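Local coordinates for beta-lactamase-like protein (Koribacter versatilis, PDB 6B9V) that is a metal-binding diphosphatase of the PhnP family, with a metallo-beta-lactamase fold, that cleaves reactive FAD photoproducts, at residues R103-E113 against Q135-I146. Sequence-based numbering, arbitrary orientation.
Sequences RVPLYANEKTE and QVEMHRVHHEAI
The Tyr107 ring is gripped on both faces, with His139 in an offset stack on one (centroids 4.8 Å apart, planes at 19°) and Ile146 on the other, its CG2 4.0 Å from the ring centroid in a CH-pi contact. A second-shell carboxylate restrains the imidazole: His139 NE2 donates in its own ring plane to Glu137 OE2 (3.0 Å), and a water joins that oxygen to Arg103 O. On the other face of the sheet, Met138 curls over so that SD packs on Leu106 and CE on Ala108 CB and the Glu113 methylenes. Arg140, bent at chi2 (76°) and chi3 (53°), folds back to hold Glu113 OE1 side-on through NE (2.8 Å) and NH2 (3.0 Å); Glu110 CG covers one guanidinium face, and Glu113 OE2 pairs with Lys117. Asn109 N-caps the helix bearing these acids, its OD1 accepting from Thr112 N and OG1. Between the two faces runs the parallel pairing of six backbone hydrogen bonds, Leu106 N to Glu137 O (2.8 Å) being almost straight. This is the parallel edge of one of the fold's two mixed sheets: strand 104-108, leading into helix 110-119, lies between strand 73-75 and strand 136-140, outermost within the chain, while Ile146 begins strand 146-148 of the second sheet beside 151-160.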
loop_
_atom_site.group_PDB
_atom_site.type_symbol
_atom_site.label_atom_id
_atom_site.label_comp_id
_atom_site.label_asym_id
_atom_site.label_seq_id
_atom_site.Cartn_x
_atom_site.Cartn_y
_atom_site.Cartn_z
ATOM N N ARG A 103 20.849 10.720 4.677
ATOM C CA ARG A 103 19.690 9.865 4.878
ATOM C C ARG A 103 18.444 10.725 5.069
ATOM O O ARG A 103 18.540 11.877 5.498
ATOM C CB ARG A 103 19.883 8.952 6.090
ATOM C CG ARG A 103 21.076 8.004 5.998
ATOM C CD ARG A 103 21.232 7.233 7.294
ATOM N NE ARG A 103 22.259 6.199 7.213
ATOM C CZ ARG A 103 22.674 5.485 8.255
ATOM N NH1 ARG A 103 22.154 5.697 9.458
ATOM N NH2 ARG A 103 23.613 4.562 8.096
ATOM N N VAL A 104 17.285 10.160 4.742
ATOM C CA VAL A 104 15.994 10.777 5.064
ATOM C C VAL A 104 15.738 10.659 6.570
ATOM O O VAL A 104 15.718 9.549 7.118
ATOM C CB VAL A 104 14.829 10.111 4.282
ATOM C CG1 VAL A 104 13.463 10.687 4.703
ATOM C CG2 VAL A 104 15.028 10.245 2.774
ATOM N N PRO A 105 15.557 11.798 7.253
ATOM C CA PRO A 105 15.295 11.713 8.691
ATOM C C PRO A 105 13.822 11.403 9.012
ATOM O O PRO A 105 12.916 12.010 8.446
ATOM C CB PRO A 105 15.694 13.101 9.197
ATOM C CG PRO A 105 15.420 14.008 8.037
ATOM C CD PRO A 105 15.616 13.191 6.776
ATOM N N LEU A 106 13.609 10.438 9.901
ATOM C CA LEU A 106 12.286 10.097 10.412
ATOM C C LEU A 106 12.166 10.562 11.851
ATOM O O LEU A 106 13.076 10.370 12.637
ATOM C CB LEU A 106 12.033 8.595 10.356
ATOM C CG LEU A 106 12.433 7.784 9.132
ATOM C CD1 LEU A 106 11.988 6.348 9.358
ATOM C CD2 LEU A 106 11.830 8.348 7.859
ATOM N N TYR A 107 11.042 11.154 12.207
ATOM C CA TYR A 107 10.863 11.641 13.565
ATOM C C TYR A 107 9.708 10.896 14.210
ATOM O O TYR A 107 8.611 10.877 13.663
ATOM C CB TYR A 107 10.615 13.155 13.558
ATOM C CG TYR A 107 11.842 13.936 13.146
ATOM C CD1 TYR A 107 12.155 14.127 11.804
ATOM C CD2 TYR A 107 12.702 14.464 14.103
ATOM C CE1 TYR A 107 13.300 14.836 11.427
ATOM C CE2 TYR A 107 13.841 15.169 13.737
ATOM C CZ TYR A 107 14.133 15.352 12.395
ATOM O OH TYR A 107 15.266 16.048 12.021
ATOM N N ALA A 108 9.949 10.281 15.361
ATOM C CA ALA A 108 8.874 9.539 16.019
ATOM C C ALA A 108 9.087 9.465 17.514
ATOM O O ALA A 108 10.226 9.554 17.989
ATOM C CB ALA A 108 8.763 8.121 15.426
ATOM N N ASN A 109 8.003 9.313 18.272
ATOM C CA ASN A 109 8.160 9.075 19.701
ATOM C C ASN A 109 8.641 7.644 19.922
ATOM O O ASN A 109 8.730 6.864 18.968
ATOM C CB ASN A 109 6.861 9.370 20.482
ATOM C CG ASN A 109 5.693 8.480 20.085
ATOM O OD1 ASN A 109 5.859 7.428 19.469
ATOM N ND2 ASN A 109 4.489 8.904 20.457
ATOM N N GLU A 110 8.950 7.298 21.166
ATOM C CA GLU A 110 9.563 6.001 21.448
ATOM C C GLU A 110 8.669 4.808 21.054
ATOM O O GLU A 110 9.170 3.808 20.528
ATOM C CB GLU A 110 9.942 5.911 22.927
ATOM C CG GLU A 110 10.786 4.697 23.298
ATOM C CD GLU A 110 9.977 3.404 23.360
ATOM O OE1 GLU A 110 8.804 3.453 23.801
ATOM O OE2 GLU A 110 10.509 2.350 22.944
ATOM N N LYS A 111 7.370 4.879 21.321
ATOM C CA LYS A 111 6.520 3.728 20.998
ATOM C C LYS A 111 6.434 3.519 19.475
ATOM O O LYS A 111 6.460 2.376 18.960
ATOM C CB LYS A 111 5.121 3.891 21.597
ATOM C CG LYS A 111 4.369 2.556 21.719
ATOM C CD LYS A 111 2.904 2.745 22.101
ATOM C CE LYS A 111 2.192 1.408 22.282
ATOM N NZ LYS A 111 2.218 0.570 21.050
ATOM N N THR A 112 6.378 4.631 18.748
ATOM C CA THR A 112 6.286 4.562 17.295
ATOM C C THR A 112 7.616 4.060 16.697
ATOM O O THR A 112 7.626 3.225 15.781
ATOM C CB THR A 112 5.894 5.924 16.721
ATOM O OG1 THR A 112 4.623 6.318 17.277
ATOM C CG2 THR A 112 5.796 5.867 15.207
ATOM N N GLU A 113 8.726 4.567 17.227
ATOM C CA GLU A 113 10.045 4.088 16.848
ATOM C C GLU A 113 10.148 2.577 17.051
ATOM O O GLU A 113 10.622 1.871 16.170
ATOM C CB GLU A 113 11.126 4.807 17.660
ATOM C CG GLU A 113 12.515 4.247 17.445
ATOM C CD GLU A 113 13.524 4.824 18.418
ATOM O OE1 GLU A 113 13.327 5.971 18.868
ATOM O OE2 GLU A 113 14.499 4.121 18.745
ATOM N N GLN A 135 20.013 5.118 4.078
ATOM C CA GLN A 135 18.776 5.527 3.429
ATOM C C GLN A 135 17.960 6.403 4.374
ATOM O O GLN A 135 17.650 7.551 4.053
ATOM C CB GLN A 135 17.948 4.315 2.991
ATOM C CG GLN A 135 18.754 3.086 2.622
ATOM C CD GLN A 135 19.217 2.305 3.838
ATOM O OE1 GLN A 135 18.611 2.379 4.909
ATOM N NE2 GLN A 135 20.307 1.560 3.681
ATOM N N VAL A 136 17.618 5.858 5.540
ATOM C CA VAL A 136 16.807 6.594 6.512
ATOM C C VAL A 136 17.432 6.552 7.906
ATOM O O VAL A 136 18.144 5.605 8.247
ATOM C CB VAL A 136 15.363 6.040 6.583
ATOM C CG1 VAL A 136 14.740 6.025 5.200
ATOM C CG2 VAL A 136 15.349 4.646 7.192
ATOM N N GLU A 137 17.181 7.585 8.708
ATOM C CA GLU A 137 17.720 7.634 10.067
ATOM C C GLU A 137 16.651 8.068 11.059
ATOM O O GLU A 137 15.895 8.991 10.778
ATOM C CB GLU A 137 18.919 8.584 10.145
ATOM C CG GLU A 137 18.606 10.003 9.692
ATOM C CD GLU A 137 19.787 10.939 9.821
ATOM O OE1 GLU A 137 20.914 10.449 10.049
ATOM O OE2 GLU A 137 19.584 12.167 9.700
ATOM N N MET A 138 16.600 7.410 12.217
ATOM C CA MET A 138 15.596 7.714 13.243
ATOM C C MET A 138 16.001 8.824 14.217
ATOM O O MET A 138 17.117 8.850 14.737
ATOM C CB MET A 138 15.271 6.457 14.057
ATOM C CG MET A 138 14.346 5.460 13.387
ATOM S SD MET A 138 12.619 5.982 13.397
ATOM C CE MET A 138 12.527 6.916 14.924
ATOM N N HIS A 139 15.054 9.713 14.494
ATOM C CA HIS A 139 15.197 10.773 15.478
ATOM C C HIS A 139 14.026 10.717 16.473
ATOM O O HIS A 139 12.845 10.620 16.081
ATOM C CB HIS A 139 15.244 12.149 14.801
ATOM C CG HIS A 139 16.380 12.325 13.839
ATOM N ND1 HIS A 139 17.536 13.000 14.167
ATOM C CD2 HIS A 139 16.530 11.930 12.552
ATOM C CE1 HIS A 139 18.353 13.006 13.127
ATOM N NE2 HIS A 139 17.767 12.361 12.134
ATOM N N ARG A 140 14.355 10.790 17.758
ATOM C CA ARG A 140 13.352 10.664 18.814
ATOM C C ARG A 140 12.589 11.962 19.081
ATOM O O ARG A 140 13.181 13.020 19.284
ATOM C CB ARG A 140 14.008 10.184 20.109
ATOM C CG ARG A 140 13.070 10.128 21.316
ATOM C CD ARG A 140 12.132 8.931 21.245
ATOM N NE ARG A 140 12.863 7.680 21.059
ATOM C CZ ARG A 140 13.318 6.923 22.051
ATOM N NH1 ARG A 140 13.121 7.284 23.311
ATOM N NH2 ARG A 140 13.972 5.804 21.785
ATOM N N VAL A 141 11.265 11.863 19.095
ATOM C CA VAL A 141 10.403 12.983 19.439
ATOM C C VAL A 141 9.895 12.852 20.875
ATOM O O VAL A 141 9.299 11.839 21.239
ATOM C CB VAL A 141 9.179 13.076 18.505
ATOM C CG1 VAL A 141 8.323 14.284 18.865
ATOM C CG2 VAL A 141 9.605 13.139 17.038
ATOM N N HIS A 142 10.132 13.873 21.690
ATOM C CA HIS A 142 9.415 13.988 22.946
ATOM C C HIS A 142 8.557 15.238 22.871
ATOM O O HIS A 142 8.083 15.600 21.797
ATOM C CB HIS A 142 10.363 14.032 24.144
ATOM C CG HIS A 142 9.764 13.477 25.398
ATOM N ND1 HIS A 142 9.472 14.259 26.500
ATOM C CD2 HIS A 142 9.380 12.220 25.725
ATOM C CE1 HIS A 142 8.949 13.506 27.447
ATOM N NE2 HIS A 142 8.882 12.262 27.003
ATOM N N HIS A 143 8.362 15.913 23.992
ATOM C CA HIS A 143 7.432 17.032 24.014
ATOM C C HIS A 143 8.049 18.328 23.483
ATOM O O HIS A 143 7.331 19.267 23.140
ATOM C CB HIS A 143 6.888 17.229 25.429
ATOM C CG HIS A 143 5.814 16.250 25.797
ATOM N ND1 HIS A 143 5.896 14.907 25.499
ATOM C CD2 HIS A 143 4.628 16.421 26.429
ATOM C CE1 HIS A 143 4.812 14.292 25.938
ATOM N NE2 HIS A 143 4.027 15.188 26.507
ATOM N N GLU A 144 9.371 18.374 23.394
ATOM C CA GLU A 144 10.044 19.549 22.847
ATOM C C GLU A 144 9.772 19.693 21.349
ATOM O O GLU A 144 9.501 18.706 20.666
ATOM C CB GLU A 144 11.550 19.469 23.107
ATOM C CG GLU A 144 11.919 19.188 24.558
ATOM C CD GLU A 144 12.268 20.453 25.311
ATOM O OE1 GLU A 144 12.038 21.549 24.755
ATOM O OE2 GLU A 144 12.768 20.355 26.453
ATOM N N ALA A 145 9.849 20.920 20.840
ATOM C CA ALA A 145 9.598 21.182 19.419
ATOM C C ALA A 145 10.649 20.557 18.498
ATOM O O ALA A 145 11.830 20.468 18.833
ATOM C CB ALA A 145 9.515 22.688 19.166
ATOM N N ILE A 146 10.191 20.123 17.332
ATOM C CA ILE A 146 11.031 19.568 16.288
ATOM C C ILE A 146 11.479 20.682 15.361
ATOM O O ILE A 146 10.654 21.281 14.674
ATOM C CB ILE A 146 10.281 18.504 15.453
ATOM C CG1 ILE A 146 9.581 17.487 16.357
ATOM C CG2 ILE A 146 11.227 17.823 14.480
ATOM C CD1 ILE A 146 10.508 16.824 17.359
HETATM O O HOH W 1 19.874 13.678 7.149
HETATM O O HOH W 2 9.005 9.726 23.088
#